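Local coordinates for pesticidal crystal protein Cry4Aa (Bacillus thuringiensis, PDB 2C9K), which promotes colloid-osmotic lysis of insect midgut epithelial cells by binding to them, as the pore-forming, mosquito-larvicidal toxin of the delta-endotoxin family, at residues Lys188-Glu191 with Asp192-Tyr196; Ala146-Leu149 with His150-Leu154; Gly335-Asn338 with Val339-Leu343. One frame throughout, in Å; residues are numbered along the deposited sequence.

Contact 1 (Lys188-Glu191 with Asp192-Tyr196)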
loop_
_atom_site.group_PDB
_atom_site.type_symbol
_atom_site.label_atom_id
_atom_site.label_comp_id
_atom_site.label_asym_id
_atom_site.label_seq_id
_atom_site.Cartn_x
_atom_site.Cartn_y
_atom_site.Cartn_z
ATOM N N LYS A 188 10.884 3.609 19.881
ATOM C CA LYS A 188 9.608 4.007 20.474
ATOM C C LYS A 188 8.778 4.882 19.539
ATOM O O LYS A 188 7.548 4.833 19.569
ATOM C CB LYS A 188 9.846 4.754 21.789
ATOM C CG LYS A 188 9.026 4.242 22.972
ATOM C CD LYS A 188 9.311 2.761 23.229
ATOM C CE LYS A 188 8.842 2.302 24.611
ATOM N NZ LYS A 188 9.598 2.974 25.732
ATOM N N ALA A 189 9.451 5.683 18.716
ATOM C CA ALA A 189 8.776 6.567 17.766
ATOM C C ALA A 189 8.151 5.766 16.617
ATOM O O ALA A 189 7.072 6.114 16.120
ATOM C CB ALA A 189 9.766 7.587 17.213
ATOM N N ILE A 190 8.841 4.707 16.194
ATOM C CA ILE A 190 8.353 3.837 15.122
ATOM C C ILE A 190 7.121 3.110 15.644
ATOM O O ILE A 190 6.123 2.952 14.934
ATOM C CB ILE A 190 9.409 2.772 14.716
ATOM C CG1 ILE A 190 10.555 3.431 13.950
ATOM C CG2 ILE A 190 8.761 1.676 13.889
ATOM C CD1 ILE A 190 11.702 2.490 13.629
ATOM N N GLU A 191 7.197 2.678 16.897
ATOM C CA GLU A 191 6.092 1.967 17.506
ATOM C C GLU A 191 4.886 2.871 17.750
ATOM O O GLU A 191 3.773 2.549 17.328
ATOM C CB GLU A 191 6.532 1.324 18.819
ATOM C CG GLU A 191 5.426 0.523 19.492
ATOM C CD GLU A 191 5.913 -0.241 20.702
ATOM O OE1 GLU A 191 6.952 -0.924 20.594
ATOM O OE2 GLU A 191 5.259 -0.171 21.758
ATOM N N ASP A 192 5.101 3.997 18.423
ATOM C CA ASP A 192 4.001 4.904 18.721
ATOM C C ASP A 192 3.311 5.453 17.492
ATOM O O ASP A 192 2.088 5.442 17.404
ATOM C CB ASP A 192 4.481 6.061 19.587
ATOM C CG ASP A 192 4.880 5.615 20.972
ATOM O OD1 ASP A 192 4.515 4.483 21.367
ATOM O OD2 ASP A 192 5.549 6.405 21.673
ATOM N N TYR A 193 4.097 5.940 16.545
ATOM C CA TYR A 193 3.542 6.491 15.316
ATOM C C TYR A 193 2.743 5.446 14.540
ATOM O O TYR A 193 1.663 5.732 14.032
ATOM C CB TYR A 193 4.670 7.060 14.463
ATOM C CG TYR A 193 5.201 8.365 15.005
ATOM C CD1 TYR A 193 6.495 8.791 14.718
ATOM C CD2 TYR A 193 4.392 9.199 15.783
ATOM C CE1 TYR A 193 6.971 10.014 15.193
ATOM C CE2 TYR A 193 4.862 10.425 16.256
ATOM C CZ TYR A 193 6.149 10.824 15.958
ATOM O OH TYR A 193 6.608 12.039 16.408
ATOM N N THR A 194 3.268 4.231 14.457
ATOM C CA THR A 194 2.569 3.159 13.764
ATOM C C THR A 194 1.216 2.907 14.424
ATOM O O THR A 194 0.184 3.016 13.773
ATOM C CB THR A 194 3.384 1.849 13.780
ATOM O OG1 THR A 194 4.532 1.994 12.936
ATOM C CG2 THR A 194 2.539 0.691 13.276
ATOM N N ASN A 195 1.234 2.588 15.717
ATOM C CA ASN A 195 0.015 2.309 16.465
ATOM C C ASN A 195 -1.004 3.450 16.486
ATOM O O ASN A 195 -2.208 3.205 16.537
ATOM C CB ASN A 195 0.347 1.919 17.911
ATOM C CG ASN A 195 1.106 0.596 18.013
ATOM O OD1 ASN A 195 0.764 -0.379 17.344
ATOM N ND2 ASN A 195 2.131 0.561 18.865
ATOM N N TYR A 196 -0.533 4.694 16.450
ATOM C CA TYR A 196 -1.444 5.835 16.479
ATOM C C TYR A 196 -2.154 6.000 15.148
ATOM O O TYR A 196 -3.377 6.117 15.108
ATOM C CB TYR A 196 -0.700 7.128 16.812
ATOM C CG TYR A 196 -1.604 8.347 16.790
ATOM C CD1 TYR A 196 -2.533 8.566 17.809
ATOM C CD2 TYR A 196 -1.574 9.248 15.724
ATOM C CE1 TYR A 196 -3.413 9.646 17.764
ATOM C CE2 TYR A 196 -2.446 10.329 15.671
ATOM C CZ TYR A 196 -3.366 10.518 16.696
ATOM O OH TYR A 196 -4.262 11.559 16.645
#
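Thr194 and Ile190, and likewise Tyr193 and Ala189, meet across successive turns of helix 183-208, an α-helix of the helical N-terminal domain, the part of the three-domain Cry toxins associated with pore formation. Four consecutive i to i+4 backbone bonds join the turns, starting with Asp192 N to Lys188 O (2.8 Å) and ending with Asn195 N to Glu191 O (3.0 Å).

A side-chain hydrogen bond is added at Thr194. Its OG1 lies beside the backbone N (chi1 -70°), a position from which it reaches back to Ile190 O and donates to it at 2.7 Å. This carbonyl oxygen also receives Thr194 N at 3.2 Å, and is therefore held by two donors from one residue.

Apolar contact comes from Tyr193, whose ring projects outward from the helix and leans back enough for CE1 to lie 4.2 Å from Ala189 CB. Both residues also touch Leu151 of helix 140-164, which places this face inside the bundle.

On a more open face, the extended Glu191 chain passes obliquely across Asn195. The Asn195 amide is turned 69° from the Glu191 carboxylate, and its OD1 is taken up by Tyr565 N, which ties the helix to a loop of the C-terminal domain. The closest approach of these two side chains is through the aliphatic part of the glutamate, with Glu191 CG 3.4 Å from Asn195 ND2.

Contact 2 (Ala146-Leu149 with His150-Leu154)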
loop_
_atom_site.group_PDB
_atom_site.type_symbol
_atom_site.label_atom_id
_atom_site.label_comp_id
_atom_site.label_asym_id
_atom_site.label_seq_id
_atom_site.Cartn_x
_atom_site.Cartn_y
_atom_site.Cartn_z
ATOM N N ALA A 146 4.304 14.556 9.115
ATOM C CA ALA A 146 5.087 15.071 10.235
ATOM C C ALA A 146 5.880 13.951 10.907
ATOM O O ALA A 146 7.097 14.049 11.055
ATOM C CB ALA A 146 4.178 15.742 11.254
ATOM N N ALA A 147 5.190 12.887 11.312
ATOM C CA ALA A 147 5.846 11.755 11.973
ATOM C C ALA A 147 6.952 11.135 11.125
ATOM O O ALA A 147 7.993 10.739 11.653
ATOM C CB ALA A 147 4.816 10.690 12.338
ATOM N N ASN A 148 6.730 11.050 9.815
ATOM C CA ASN A 148 7.725 10.471 8.927
ATOM C C ASN A 148 8.973 11.342 8.926
ATOM O O ASN A 148 10.088 10.840 9.072
ATOM C CB ASN A 148 7.163 10.325 7.510
ATOM C CG ASN A 148 8.171 9.725 6.537
ATOM O OD1 ASN A 148 8.624 10.392 5.604
ATOM N ND2 ASN A 148 8.528 8.464 6.753
ATOM N N LEU A 149 8.793 12.648 8.758
ATOM C CA LEU A 149 9.939 13.551 8.777
ATOM C C LEU A 149 10.660 13.299 10.092
ATOM O O LEU A 149 11.880 13.100 10.125
ATOM C CB LEU A 149 9.487 15.014 8.707
ATOM C CG LEU A 149 8.885 15.428 7.368
ATOM C CD1 LEU A 149 8.299 16.833 7.447
ATOM C CD2 LEU A 149 9.961 15.332 6.312
ATOM N N HIS A 150 9.890 13.289 11.177
ATOM C CA HIS A 150 10.451 13.050 12.491
ATOM C C HIS A 150 11.281 11.773 12.483
ATOM O O HIS A 150 12.454 11.789 12.854
ATOM C CB HIS A 150 9.340 12.934 13.536
ATOM C CG HIS A 150 9.848 12.891 14.943
ATOM N ND1 HIS A 150 11.162 13.156 15.267
ATOM C CD2 HIS A 150 9.222 12.621 16.111
ATOM C CE1 HIS A 150 11.326 13.046 16.572
ATOM N NE2 HIS A 150 10.163 12.723 17.106
ATOM N N LEU A 151 10.681 10.668 12.050
ATOM C CA LEU A 151 11.393 9.391 12.013
ATOM C C LEU A 151 12.662 9.438 11.158
ATOM O O LEU A 151 13.638 8.739 11.450
ATOM C CB LEU A 151 10.468 8.278 11.496
ATOM C CG LEU A 151 9.338 7.822 12.426
ATOM C CD1 LEU A 151 8.377 6.908 11.687
ATOM C CD2 LEU A 151 9.934 7.110 13.636
ATOM N N THR A 152 12.654 10.268 10.114
ATOM C CA THR A 152 13.802 10.372 9.211
ATOM C C THR A 152 15.037 11.018 9.832
ATOM O O THR A 152 16.159 10.578 9.586
ATOM C CB THR A 152 13.443 11.141 7.929
ATOM O OG1 THR A 152 12.260 10.579 7.349
ATOM C CG2 THR A 152 14.563 11.030 6.926
ATOM N N VAL A 153 14.842 12.064 10.625
ATOM C CA VAL A 153 15.982 12.713 11.254
ATOM C C VAL A 153 16.541 11.820 12.352
ATOM O O VAL A 153 17.746 11.770 12.557
ATOM C CB VAL A 153 15.616 14.088 11.844
ATOM C CG1 VAL A 153 16.774 14.622 12.667
ATOM C CG2 VAL A 153 15.296 15.062 10.717
ATOM N N LEU A 154 15.671 11.111 13.059
ATOM C CA LEU A 154 16.137 10.216 14.106
ATOM C C LEU A 154 16.927 9.058 13.484
ATOM O O LEU A 154 18.002 8.701 13.963
ATOM C CB LEU A 154 14.954 9.685 14.908
ATOM C CG LEU A 154 14.281 10.740 15.782
ATOM C CD1 LEU A 154 12.997 10.189 16.386
ATOM C CD2 LEU A 154 15.251 11.163 16.875
#
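Thr152 reaches back over one turn to Asn148, and its side chain takes part in the contact from the first carbon outward. Its CB is 3.3 Å from Leu149 O and slightly farther from Asn148 O. With chi1 at -51° the hydroxyl stands beside the threonine's own backbone N, while CG2 takes the position opposite that N. At the tip, OG1 donates to Asn148 O at 2.8 Å, approaching from 43° above the carbonyl plane. Thr152 N reaches the same oxygen at 2.8 Å, nearly in line with the C=O bond, so two donors share one acceptor; a weak additional bond links this N to Leu149 O.

The segments are consecutive turns of helix 140-164, buried in the α-helical bundle that forms the N-terminal domain of the toxin. Their i to i+4 pattern includes Leu151 N to Ala147 O (2.7 Å) and Val153 N to Leu149 O (3.2 Å).

One turn before the threonine, on the same side of the helix, the Asn148 side chain crosses it at an angle, its OD1 4.0 Å from Thr152 OG1. The polar end of Asn148 is engaged elsewhere: ND2 is hydrogen-bonded to the hydroxyl of Tyr246, which also makes a weak bond to Thr152 OG1. On another face, Leu149 packs against Phe30 and Leu33 of helix 29-37 and against Phe114 of helix 103-123. Leu151 leans back toward the preceding turn, its CG 3.3 Å from Ala147 O.

Contact 3 (Gly335-Asn338 with Val339-Leu343)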
loop_
_atom_site.group_PDB
_atom_site.type_symbol
_atom_site.label_atom_id
_atom_site.label_comp_id
_atom_site.label_asym_id
_atom_site.label_seq_id
_atom_site.Cartn_x
_atom_site.Cartn_y
_atom_site.Cartn_z
ATOM N N GLY A 335 -21.398 -9.902 -14.394
ATOM C CA GLY A 335 -22.334 -9.456 -15.414
ATOM C C GLY A 335 -23.400 -10.478 -15.770
ATOM O O GLY A 335 -23.613 -11.452 -15.054
ATOM N N ASN A 336 -24.078 -10.257 -16.887
ATOM C CA ASN A 336 -25.121 -11.168 -17.326
ATOM C C ASN A 336 -24.738 -11.741 -18.678
ATOM O O ASN A 336 -25.234 -11.305 -19.710
ATOM C CB ASN A 336 -26.448 -10.425 -17.428
ATOM C CG ASN A 336 -27.610 -11.352 -17.677
ATOM O OD1 ASN A 336 -28.756 -10.916 -17.760
ATOM N ND2 ASN A 336 -27.325 -12.642 -17.794
ATOM N N HIS A 337 -23.857 -12.732 -18.652
ATOM C CA HIS A 337 -23.348 -13.383 -19.857
ATOM C C HIS A 337 -24.376 -14.132 -20.702
ATOM O O HIS A 337 -24.887 -15.174 -20.294
ATOM C CB HIS A 337 -22.230 -14.361 -19.480
ATOM C CG HIS A 337 -21.572 -15.010 -20.656
ATOM N ND1 HIS A 337 -21.068 -16.292 -20.614
ATOM C CD2 HIS A 337 -21.313 -14.548 -21.901
ATOM C CE1 HIS A 337 -20.530 -16.592 -21.781
ATOM N NE2 HIS A 337 -20.665 -15.551 -22.580
ATOM N N ASN A 338 -24.672 -13.605 -21.886
ATOM C CA ASN A 338 -25.606 -14.272 -22.783
ATOM C C ASN A 338 -24.813 -15.482 -23.271
ATOM O O ASN A 338 -23.653 -15.647 -22.904
ATOM C CB ASN A 338 -25.959 -13.388 -23.989
ATOM C CG ASN A 338 -25.864 -11.896 -23.688
ATOM O OD1 ASN A 338 -26.603 -11.358 -22.852
ATOM N ND2 ASN A 338 -24.947 -11.216 -24.385
ATOM N N VAL A 339 -25.420 -16.321 -24.102
ATOM C CA VAL A 339 -24.719 -17.498 -24.613
ATOM C C VAL A 339 -24.299 -17.296 -26.066
ATOM O O VAL A 339 -23.560 -18.104 -26.628
ATOM C CB VAL A 339 -25.611 -18.754 -24.527
ATOM C CG1 VAL A 339 -24.789 -19.998 -24.818
ATOM C CG2 VAL A 339 -26.262 -18.833 -23.147
ATOM N N THR A 340 -24.768 -16.200 -26.659
ATOM C CA THR A 340 -24.464 -15.881 -28.046
ATOM C C THR A 340 -23.667 -14.589 -28.197
ATOM O O THR A 340 -23.746 -13.935 -29.235
ATOM C CB THR A 340 -25.757 -15.731 -28.871
ATOM O OG1 THR A 340 -26.501 -14.607 -28.382
ATOM C CG2 THR A 340 -26.611 -16.997 -28.773
ATOM N N ASP A 341 -22.903 -14.220 -27.173
ATOM C CA ASP A 341 -22.106 -12.991 -27.220
ATOM C C ASP A 341 -20.655 -13.202 -27.636
ATOM O O ASP A 341 -20.116 -14.298 -27.516
ATOM C CB ASP A 341 -22.148 -12.282 -25.869
ATOM C CG ASP A 341 -22.343 -13.238 -24.719
ATOM O OD1 ASP A 341 -21.794 -14.362 -24.777
ATOM O OD2 ASP A 341 -23.039 -12.854 -23.752
ATOM N N LYS A 342 -20.031 -12.132 -28.120
ATOM C CA LYS A 342 -18.647 -12.174 -28.575
ATOM C C LYS A 342 -17.621 -11.764 -27.529
ATOM O O LYS A 342 -17.807 -10.794 -26.796
ATOM C CB LYS A 342 -18.457 -11.277 -29.799
ATOM C CG LYS A 342 -18.727 -11.940 -31.134
ATOM C CD LYS A 342 -18.165 -11.084 -32.263
ATOM C CE LYS A 342 -16.655 -10.908 -32.117
ATOM N NZ LYS A 342 -16.066 -10.035 -33.174
ATOM N N LEU A 343 -16.514 -12.495 -27.496
ATOM C CA LEU A 343 -15.449 -12.219 -26.556
ATOM C C LEU A 343 -14.434 -11.235 -27.148
ATOM O O LEU A 343 -13.860 -11.477 -28.207
ATOM C CB LEU A 343 -14.757 -13.532 -26.162
ATOM C CG LEU A 343 -13.853 -13.517 -24.919
ATOM C CD1 LEU A 343 -14.635 -12.955 -23.743
ATOM C CD2 LEU A 343 -13.359 -14.915 -24.593
#
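From His337 and Asn338 to Asp341 the backbone makes a tight reversal at the surface, within the connection between strands 329-335 and 342-347. These are the two outermost strands of a four-stranded antiparallel sheet with strand order 3-2-1-4, so the connection is the crossing limb of a Greek key in the middle, β-rich domain of the toxin. Val339 and Thr340 form the bend; the chain is extended again from Asp341, and the strand begins at Lys342. Gly335 closes the incoming strand with a positive phi, at backbone angles where a side chain would run into the carbonyl O of the preceding residue.

Asp341 sends its carboxylate back across the bend, its CB directed toward the preceding segment. OD2 lies 2.6 Å from Asn338 N, in a weak hydrogen bond whose N-H is far from straight at 115°. The other oxygen, OD1, sits at the edge of the His337 imidazole and near its plane, 2.7 Å from NE2; ring and carboxylate are almost coplanar, 8° apart. His337 CG stands opposite its own backbone N, which swings the ring alongside the turn to the aspartate. Tyr302 of strand 294-303 meets the imidazole ring and also touches Asp341.

The Asn338 amide crosses the same carboxylate, its plane 37° from it, without bonding to it; ND2 is instead hydrogen-bonded to Thr314 OG1 of strand 313-322.

In the fold
Contacts 1 and 2 lie on helices 183-208 and 140-164, successive helices of the N-terminal bundle, with centres 11 Å apart. They meet directly: Tyr193 CD1 packs on Ala147 CB at 3.5 Å, and Ala189 CB on Leu151 CD2 at 3.6 Å. Contact 2 is wholly buried, whereas contact 1 has an outer face that borders the C-terminal domain. Contact 3 belongs to the middle domain, on the opposite side of the chain's centre; its nearest atoms are about 38 Å from contact 1 and about 41 Å from contact 2. Loops of this middle domain take part in receptor recognition in related Cry toxins; whether this one does is not established here.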